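Local coordinates for protein beta-L-arabinobiosidase (Bacteroides thetaiotaomicron, PDB 5MQR) that probably hydrolyses glycosidic linkages of complex plant pectin, as a beta-L-arabinobiosidase of a gut bacterium, at residues 28-34 with 342-348. Numbering follows the deposited sequence.
Sequences IHYTGKE and GLEYTTL
Y30 extends past Y345 to L348. Its CG lies anti to the backbone N (chi1 175°), which carries the ring along the 342-348 chain. Y30 CE1 comes within 3.3 Å of T347 O, and Y30 OH lies 3.5 Å from L348 CB. Y30 OH donates to E34 O at 2.8 Å, in the carbonyl plane and on a lone pair. The chain bends at G32, and G32 N sits over the centre of one face of the Y30 ring. With an alanine at Y30, E34 O would probably lose this donor and a gap would open beside L348. On the other face of the two-stranded pairing, the H29 ring and the E344 carboxylate are nearly parallel, 12° apart. E344 CA lies over one face of that ring in a CH-pi contact, while H29 ND1 bonds to R27 O. E344 OE2 accepts from T31 OG1 at 2.9 Å on its anti lone pair. The short parallel strands 29-30 and 344-345 tie the N-terminal segment to the link between strands 334-339 and 349-350 of a four-stranded antiparallel sheet, consistent with a blade of a beta propeller. H29 N bonds to L343 O, Y345 N to H29 O, and T31 N to Y345 O. I28 CG2 meets Y345 CE1 at 3.9 Å; the Y345 hydroxyl bonds to Y268. E34 OE1 takes L348 N at 3.2 Å from above the carboxylate plane, and a water links the same oxygen to T346 O.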
ATOM      1  N   ILE A  28       0.147 -11.467  22.555  1.00 27.77           N
ATOM      2  CA  ILE A  28      -0.699 -10.731  21.599  1.00 26.91           C
ATOM      3  C   ILE A  28      -1.215  -9.446  22.267  1.00 26.15           C
ATOM      4  O   ILE A  28      -1.614  -9.483  23.417  1.00 26.13           O
ATOM      5  CB  ILE A  28      -1.880 -11.597  21.072  1.00 26.80           C
ATOM      6  CG1 ILE A  28      -1.346 -12.729  20.165  1.00 27.05           C
ATOM      7  CG2 ILE A  28      -2.894 -10.739  20.320  1.00 26.26           C
ATOM      8  CD1 ILE A  28      -2.362 -13.788  19.756  1.00 27.06           C
ATOM      9  N   HIS A  29      -1.163  -8.325  21.552  1.00 25.33           N
ATOM     10  CA  HIS A  29      -1.632  -7.036  22.060  1.00 25.20           C
ATOM     11  C   HIS A  29      -1.951  -6.082  20.914  1.00 24.49           C
ATOM     12  O   HIS A  29      -1.498  -6.284  19.773  1.00 23.76           O
ATOM     13  CB  HIS A  29      -0.630  -6.406  23.043  1.00 26.18           C
ATOM     14  CG  HIS A  29       0.715  -6.103  22.453  1.00 27.23           C
ATOM     15  ND1 HIS A  29       1.565  -7.080  21.964  1.00 28.37           N
ATOM     16  CD2 HIS A  29       1.367  -4.927  22.287  1.00 27.67           C
ATOM     17  CE1 HIS A  29       2.668  -6.513  21.501  1.00 28.25           C
ATOM     18  NE2 HIS A  29       2.579  -5.210  21.698  1.00 27.98           N
ATOM     19  N   TYR A  30      -2.774  -5.080  21.218  1.00 24.19           N
ATOM     20  CA  TYR A  30      -3.186  -4.071  20.252  1.00 24.03           C
ATOM     21  C   TYR A  30      -2.698  -2.708  20.708  1.00 24.42           C
ATOM     22  O   TYR A  30      -3.039  -2.274  21.798  1.00 24.50           O
ATOM     23  CB  TYR A  30      -4.702  -4.050  20.136  1.00 23.81           C
ATOM     24  CG  TYR A  30      -5.270  -2.959  19.238  1.00 23.46           C
ATOM     25  CD1 TYR A  30      -5.097  -2.999  17.853  1.00 22.95           C
ATOM     26  CD2 TYR A  30      -6.016  -1.893  19.775  1.00 23.32           C
ATOM     27  CE1 TYR A  30      -5.642  -2.015  17.025  1.00 22.56           C
ATOM     28  CE2 TYR A  30      -6.566  -0.914  18.954  1.00 22.91           C
ATOM     29  CZ  TYR A  30      -6.380  -0.980  17.580  1.00 22.67           C
ATOM     30  OH  TYR A  30      -6.901   0.007  16.768  1.00 22.68           O
ATOM     31  N   THR A  31      -1.914  -2.051  19.851  1.00 24.69           N
ATOM     32  CA  THR A  31      -1.378  -0.722  20.087  1.00 24.69           C
ATOM     33  C   THR A  31      -1.953   0.331  19.131  1.00 24.96           C
ATOM     34  O   THR A  31      -1.569   1.496  19.208  1.00 24.97           O
ATOM     35  CB  THR A  31       0.145  -0.722  19.904  1.00 24.86           C
ATOM     36  OG1 THR A  31       0.457  -1.089  18.551  1.00 24.48           O
ATOM     37  CG2 THR A  31       0.820  -1.672  20.896  1.00 24.87           C
ATOM     38  N   GLY A  32      -2.851  -0.047  18.224  1.00 24.86           N
ATOM     39  CA  GLY A  32      -3.514   0.933  17.385  1.00 25.07           C
ATOM     40  C   GLY A  32      -4.309   1.899  18.246  1.00 26.49           C
ATOM     41  O   GLY A  32      -4.655   1.601  19.409  1.00 26.41           O
ATOM     42  N   LYS A  33      -4.585   3.070  17.692  1.00 28.06           N
ATOM     43  CA  LYS A  33      -5.404   4.066  18.401  1.00 29.92           C
ATOM     44  C   LYS A  33      -6.854   4.090  17.957  1.00 28.26           C
ATOM     45  O   LYS A  33      -7.652   4.765  18.570  1.00 27.35           O
ATOM     46  CB  LYS A  33      -4.740   5.453  18.313  1.00 33.67           C
ATOM     47  CG  LYS A  33      -3.928   5.736  19.573  1.00 39.12           C
ATOM     48  CD  LYS A  33      -2.439   5.983  19.367  1.00 43.94           C
ATOM     49  CE  LYS A  33      -1.658   5.588  20.642  1.00 47.89           C
ATOM     50  NZ  LYS A  33      -0.684   6.647  21.032  1.00 51.56           N
ATOM     51  N   GLU A  34      -7.188   3.309  16.937  1.00 26.72           N
ATOM     52  CA  GLU A  34      -8.550   3.228  16.404  1.00 27.26           C
ATOM     53  C   GLU A  34      -9.442   2.473  17.360  1.00 25.05           C
ATOM     54  O   GLU A  34      -9.085   1.380  17.821  1.00 23.43           O
ATOM     55  CB  GLU A  34      -8.540   2.602  15.005  1.00 29.24           C
ATOM     56  CG  GLU A  34      -7.726   3.469  14.019  1.00 31.93           C
ATOM     57  CD  GLU A  34      -7.475   2.803  12.666  1.00 35.05           C
ATOM     58  OE1 GLU A  34      -6.724   1.783  12.590  1.00 36.11           O
ATOM     59  OE2 GLU A  34      -8.044   3.315  11.659  1.00 38.35           O
ATOM     60  N   GLY A 342       2.431 -11.289  14.303  1.00 25.65           N
ATOM     61  CA  GLY A 342       1.576 -12.150  15.112  1.00 25.89           C
ATOM     62  C   GLY A 342       1.481 -11.813  16.598  1.00 25.84           C
ATOM     63  O   GLY A 342       0.815 -12.535  17.336  1.00 25.41           O
ATOM     64  N   LEU A 343       2.130 -10.725  17.038  1.00 25.50           N
ATOM     65  CA  LEU A 343       2.050 -10.291  18.424  1.00 25.77           C
ATOM     66  C   LEU A 343       1.455  -8.900  18.538  1.00 25.13           C
ATOM     67  O   LEU A 343       0.449  -8.735  19.191  1.00 24.90           O
ATOM     68  CB  LEU A 343       3.417 -10.370  19.084  1.00 26.52           C
ATOM     69  CG  LEU A 343       3.909 -11.793  19.336  1.00 27.46           C
ATOM     70  CD1 LEU A 343       5.288 -11.731  19.995  1.00 28.52           C
ATOM     71  CD2 LEU A 343       2.953 -12.617  20.201  1.00 27.93           C
ATOM     72  N   GLU A 344       2.068  -7.909  17.905  1.00 25.26           N
ATOM     73  CA  GLU A 344       1.547  -6.535  17.918  1.00 25.20           C
ATOM     74  C   GLU A 344       0.553  -6.271  16.799  1.00 23.33           C
ATOM     75  O   GLU A 344       0.895  -6.363  15.640  1.00 22.34           O
ATOM     76  CB  GLU A 344       2.682  -5.515  17.800  1.00 26.61           C
ATOM     77  CG  GLU A 344       2.243  -4.047  17.935  1.00 27.71           C
ATOM     78  CD  GLU A 344       3.378  -3.055  17.713  1.00 29.28           C
ATOM     79  OE1 GLU A 344       4.514  -3.479  17.410  1.00 32.38           O
ATOM     80  OE2 GLU A 344       3.140  -1.835  17.793  1.00 30.57           O
ATOM     81  N   TYR A 345      -0.663  -5.897  17.164  1.00 22.69           N
ATOM     82  CA  TYR A 345      -1.682  -5.542  16.199  1.00 22.26           C
ATOM     83  C   TYR A 345      -1.839  -4.054  16.226  1.00 22.04           C
ATOM     84  O   TYR A 345      -1.855  -3.458  17.295  1.00 22.82           O
ATOM     85  CB  TYR A 345      -2.997  -6.249  16.519  1.00 22.03           C
ATOM     86  CG  TYR A 345      -2.952  -7.707  16.120  1.00 21.83           C
ATOM     87  CD1 TYR A 345      -2.356  -8.658  16.940  1.00 21.62           C
ATOM     88  CD2 TYR A 345      -3.480  -8.133  14.904  1.00 21.56           C
ATOM     89  CE1 TYR A 345      -2.300  -9.980  16.572  1.00 21.59           C
ATOM     90  CE2 TYR A 345      -3.417  -9.461  14.523  1.00 21.39           C
ATOM     91  CZ  TYR A 345      -2.837 -10.384  15.370  1.00 21.48           C
ATOM     92  OH  TYR A 345      -2.781 -11.721  15.011  1.00 21.60           O
ATOM     93  N   THR A 346      -1.919  -3.456  15.044  1.00 22.09           N
ATOM     94  CA  THR A 346      -1.800  -2.010  14.904  1.00 22.20           C
ATOM     95  C   THR A 346      -2.935  -1.325  14.177  1.00 22.27           C
ATOM     96  O   THR A 346      -2.957  -0.114  14.155  1.00 22.81           O
ATOM     97  CB  THR A 346      -0.487  -1.656  14.153  1.00 22.31           C
ATOM     98  OG1 THR A 346      -0.515  -2.222  12.845  1.00 22.54           O
ATOM     99  CG2 THR A 346       0.716  -2.235  14.894  1.00 22.46           C
ATOM    100  N   THR A 347      -3.865  -2.073  13.579  1.00 22.03           N
ATOM    101  CA  THR A 347      -4.971  -1.498  12.805  1.00 21.35           C
ATOM    102  C   THR A 347      -6.334  -2.011  13.300  1.00 20.71           C
ATOM    103  O   THR A 347      -6.420  -3.039  13.991  1.00 20.36           O
ATOM    104  CB  THR A 347      -4.846  -1.872  11.295  1.00 21.52           C
ATOM    105  OG1 THR A 347      -5.005  -3.290  11.115  1.00 21.71           O
ATOM    106  CG2 THR A 347      -3.482  -1.434  10.731  1.00 21.99           C
ATOM    107  N   LEU A 348      -7.383  -1.298  12.905  1.00 20.17           N
ATOM    108  CA  LEU A 348      -8.758  -1.704  13.173  1.00 20.11           C
ATOM    109  C   LEU A 348      -9.650  -1.186  12.065  1.00 19.95           C
ATOM    110  O   LEU A 348      -9.785   0.012  11.894  1.00 21.25           O
ATOM    111  CB  LEU A 348      -9.231  -1.181  14.516  1.00 20.12           C
ATOM    112  CG  LEU A 348     -10.634  -1.634  14.930  1.00 20.14           C
ATOM    113  CD1 LEU A 348     -10.638  -3.137  15.155  1.00 20.49           C
ATOM    114  CD2 LEU A 348     -11.087  -0.884  16.165  1.00 20.31           C
TER
HETATM  115  O   HOH W   1      -4.923   1.783  14.574  1.00 36.20           O
HETATM  116  O   HOH W   2     -10.560   2.492  11.685  1.00 32.71           O